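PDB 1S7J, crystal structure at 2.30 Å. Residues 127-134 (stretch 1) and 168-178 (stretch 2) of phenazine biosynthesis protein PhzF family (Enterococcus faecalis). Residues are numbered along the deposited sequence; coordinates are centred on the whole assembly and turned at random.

Stretch 1 (127-134) PEYEAALG
Stretch 2 168-178: ALDLGVGVIVT

A short helix lies against a segment that is loop from Leu169 to Gly174 and strand from Val175, and the contact between them is almost wholly a matter of side-chain packing. Residues 127-133 are helical, while the strand extends through Thr178. The two segments belong to one chain but touch only between residues at least 40 positions apart. They bury 294 Å² together, both sides summed, and no direct hydrogen bond crosses between them. The register is set by two pairs: Tyr129 CA lies 7.7 Å from Leu169 CA, and Leu133 CA lies 9.2 Å from Val177 CA. Both segments therefore advance in the same general sense, one helical turn of four residues being matched by eight residues of the partner.

Leu169, buried, gives the most surface, 83 Å². Its backbone is extended (phi/psi -54/142), and its CA-to-CB bond points sideways to the helix, but the m,t rotamer (chi1 -54°, chi2 -176°) brings the end of the side chain nearer. Both methyls lie against the ring, Leu169 CD1 3.7 Å and Leu169 CD2 3.8 Å from Tyr129 CD1; CD1 approaches the ring obliquely, and Leu169 CD2 also comes 3.5 Å from Glu128 OE2. A branched end suits this place because it fills space beside an aromatic ring and also meets Glu128. That glutamate, with chi1 63° (p), chi2 -178° (t) and chi3 78°, is an exposed residue at the margin of the contact, where a charged group costs little.

Tyr129 is the counterpart, with 62 Å² covered. Its CB also leaves sideways, and chi1 of -73° (m) with chi2 of -10° carries the buried ring closer to stretch 2. The ring supplies apolar surface to Leu169, while the hydroxyl extends farther along the loop, where Tyr129 OH lies 3.5 Å from Leu171 CD1. Here water 1 supplies a polar link: it is hydrogen-bonded to Tyr129 OH at 3.2 Å and accepts from Leu171 N at 2.7 Å. The phenol thus pairs packing with an indirect tie to the loop backbone. Leu171, phi/psi -78/154 and again m,t, points its CB toward the helix.

One turn later, buried Leu133 covers 44 Å² against the strand. Its CB points toward the strand; chi1 is off-well at -102° and chi2 is 45° (p). The forked end straddles alternate strand residues: Leu133 CD2 lies 4.1 Å from Val177 CG1, while Leu133 CD1 lies about equally far from Val175 CG1 (4.4 Å) and Val177 CG1 (4.5 Å). Val175 (chi1 172°, t) and Val177 (chi1 -64°, m), both buried, point toward the helix, whereas Ile176 is out of reach. Beta-branched residues suit the extended backbone and offer compact methyls to the leucine.

The Leu133 N to Tyr129 O hydrogen bond (3.2 Å) ties these helix residues together one turn apart; the next, Gly134 N to Glu130 O (2.9 Å), closes the helix end. Gly134 then leaves helical geometry at phi/psi 79/35, a positive phi that favours glycine.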

# COMPACT_ATOMS: atom_id res chain seq x y z
N PRO A 127 3.95 -11.03 -25.66
CA PRO A 127 2.57 -10.80 -26.12
C PRO A 127 1.53 -11.38 -25.16
O PRO A 127 0.38 -10.97 -25.16
CB PRO A 127 2.55 -11.48 -27.49
CG PRO A 127 3.57 -12.57 -27.35
CD PRO A 127 4.68 -11.87 -26.62
N GLU A 128 1.95 -12.36 -24.36
CA GLU A 128 1.05 -12.98 -23.39
C GLU A 128 0.76 -11.97 -22.27
O GLU A 128 -0.18 -12.16 -21.48
CB GLU A 128 1.66 -14.25 -22.80
CG GLU A 128 2.94 -14.03 -22.01
CD GLU A 128 3.53 -15.33 -21.50
OE1 GLU A 128 4.17 -16.04 -22.30
OE2 GLU A 128 3.36 -15.64 -20.30
N TYR A 129 1.62 -10.95 -22.16
CA TYR A 129 1.47 -9.90 -21.17
C TYR A 129 0.33 -8.98 -21.60
O TYR A 129 -0.59 -8.71 -20.82
CB TYR A 129 2.77 -9.08 -21.06
CG TYR A 129 3.92 -9.79 -20.37
CD1 TYR A 129 3.74 -11.00 -19.70
CD2 TYR A 129 5.20 -9.21 -20.37
CE1 TYR A 129 4.81 -11.63 -19.04
CE2 TYR A 129 6.28 -9.83 -19.71
CZ TYR A 129 6.08 -11.04 -19.04
OH TYR A 129 7.13 -11.65 -18.38
N GLU A 130 0.40 -8.51 -22.84
CA GLU A 130 -0.61 -7.64 -23.43
C GLU A 130 -1.97 -8.36 -23.53
O GLU A 130 -3.02 -7.72 -23.62
CB GLU A 130 -0.17 -7.18 -24.81
CG GLU A 130 1.17 -6.49 -24.83
CD GLU A 130 1.51 -5.93 -26.20
OE1 GLU A 130 1.49 -4.69 -26.36
OE2 GLU A 130 1.77 -6.72 -27.12
N ALA A 131 -1.92 -9.68 -23.57
CA ALA A 131 -3.12 -10.50 -23.66
C ALA A 131 -3.92 -10.43 -22.36
O ALA A 131 -5.12 -10.16 -22.37
CB ALA A 131 -2.75 -11.95 -23.98
N ALA A 132 -3.23 -10.71 -21.24
CA ALA A 132 -3.86 -10.69 -19.93
C ALA A 132 -4.38 -9.29 -19.55
O ALA A 132 -5.42 -9.17 -18.91
CB ALA A 132 -2.89 -11.20 -18.87
N LEU A 133 -3.64 -8.26 -19.94
CA LEU A 133 -4.02 -6.87 -19.67
C LEU A 133 -5.13 -6.40 -20.58
O LEU A 133 -5.97 -5.59 -20.18
CB LEU A 133 -2.82 -5.95 -19.86
CG LEU A 133 -2.07 -5.44 -18.64
CD1 LEU A 133 -1.82 -6.55 -17.62
CD2 LEU A 133 -0.77 -4.82 -19.10
N GLY A 134 -5.09 -6.88 -21.82
CA GLY A 134 -6.08 -6.48 -22.79
C GLY A 134 -5.76 -5.11 -23.35
O GLY A 134 -6.67 -4.33 -23.66
N ALA A 168 -0.86 -16.66 -13.99
CA ALA A 168 -0.08 -17.63 -14.74
C ALA A 168 1.30 -17.13 -15.19
O ALA A 168 2.20 -17.94 -15.42
CB ALA A 168 -0.88 -18.14 -15.94
N LEU A 169 1.45 -15.82 -15.35
CA LEU A 169 2.74 -15.26 -15.78
C LEU A 169 3.85 -15.75 -14.83
O LEU A 169 3.63 -15.87 -13.62
CB LEU A 169 2.69 -13.74 -15.80
CG LEU A 169 1.55 -13.14 -16.63
CD1 LEU A 169 1.67 -11.63 -16.65
CD2 LEU A 169 1.58 -13.70 -18.03
N ASP A 170 5.02 -16.04 -15.37
CA ASP A 170 6.12 -16.55 -14.56
C ASP A 170 6.88 -15.55 -13.69
O ASP A 170 7.25 -15.87 -12.55
CB ASP A 170 7.10 -17.34 -15.42
CG ASP A 170 6.59 -18.72 -15.76
OD1 ASP A 170 6.30 -19.50 -14.81
OD2 ASP A 170 6.48 -19.05 -16.96
N LEU A 171 7.17 -14.37 -14.23
CA LEU A 171 7.92 -13.35 -13.51
C LEU A 171 7.11 -12.55 -12.46
O LEU A 171 5.90 -12.39 -12.58
CB LEU A 171 8.56 -12.38 -14.50
CG LEU A 171 9.46 -13.00 -15.56
CD1 LEU A 171 10.04 -11.91 -16.45
CD2 LEU A 171 10.56 -13.80 -14.90
N GLY A 172 7.84 -12.03 -11.46
CA GLY A 172 7.25 -11.22 -10.41
C GLY A 172 6.25 -11.84 -9.44
O GLY A 172 5.92 -13.03 -9.51
N VAL A 173 5.82 -11.03 -8.48
CA VAL A 173 4.84 -11.44 -7.48
C VAL A 173 3.52 -10.84 -7.91
O VAL A 173 2.46 -11.46 -7.79
CB VAL A 173 5.21 -10.89 -6.07
CG1 VAL A 173 4.14 -11.30 -5.04
CG2 VAL A 173 6.58 -11.39 -5.65
N GLY A 174 3.58 -9.61 -8.40
CA GLY A 174 2.40 -8.93 -8.86
C GLY A 174 2.63 -8.29 -10.20
O GLY A 174 3.58 -8.63 -10.91
N VAL A 175 1.76 -7.35 -10.56
CA VAL A 175 1.86 -6.65 -11.82
C VAL A 175 1.47 -5.19 -11.61
O VAL A 175 0.45 -4.88 -10.98
CB VAL A 175 0.91 -7.27 -12.88
CG1 VAL A 175 0.88 -6.41 -14.14
CG2 VAL A 175 1.36 -8.69 -13.22
N ILE A 176 2.31 -4.30 -12.10
CA ILE A 176 2.08 -2.88 -11.98
C ILE A 176 1.87 -2.32 -13.36
O ILE A 176 2.49 -2.78 -14.31
CB ILE A 176 3.30 -2.15 -11.34
CG1 ILE A 176 3.61 -2.74 -9.96
CG2 ILE A 176 3.02 -0.66 -11.24
CD1 ILE A 176 4.85 -2.15 -9.31
N VAL A 177 0.95 -1.37 -13.48
CA VAL A 177 0.66 -0.72 -14.73
C VAL A 177 0.70 0.78 -14.45
O VAL A 177 0.18 1.23 -13.42
CB VAL A 177 -0.74 -1.15 -15.30
CG1 VAL A 177 -0.74 -2.65 -15.63
CG2 VAL A 177 -1.84 -0.84 -14.30
N THR A 178 1.31 1.54 -15.35
CA THR A 178 1.45 2.98 -15.16
C THR A 178 1.21 3.77 -16.43
O THR A 178 1.02 3.20 -17.51
CB THR A 178 2.88 3.34 -14.68
OG1 THR A 178 3.50 2.19 -14.07
CG2 THR A 178 2.83 4.44 -13.67
O HOH W 1 6.53 -14.43 -16.82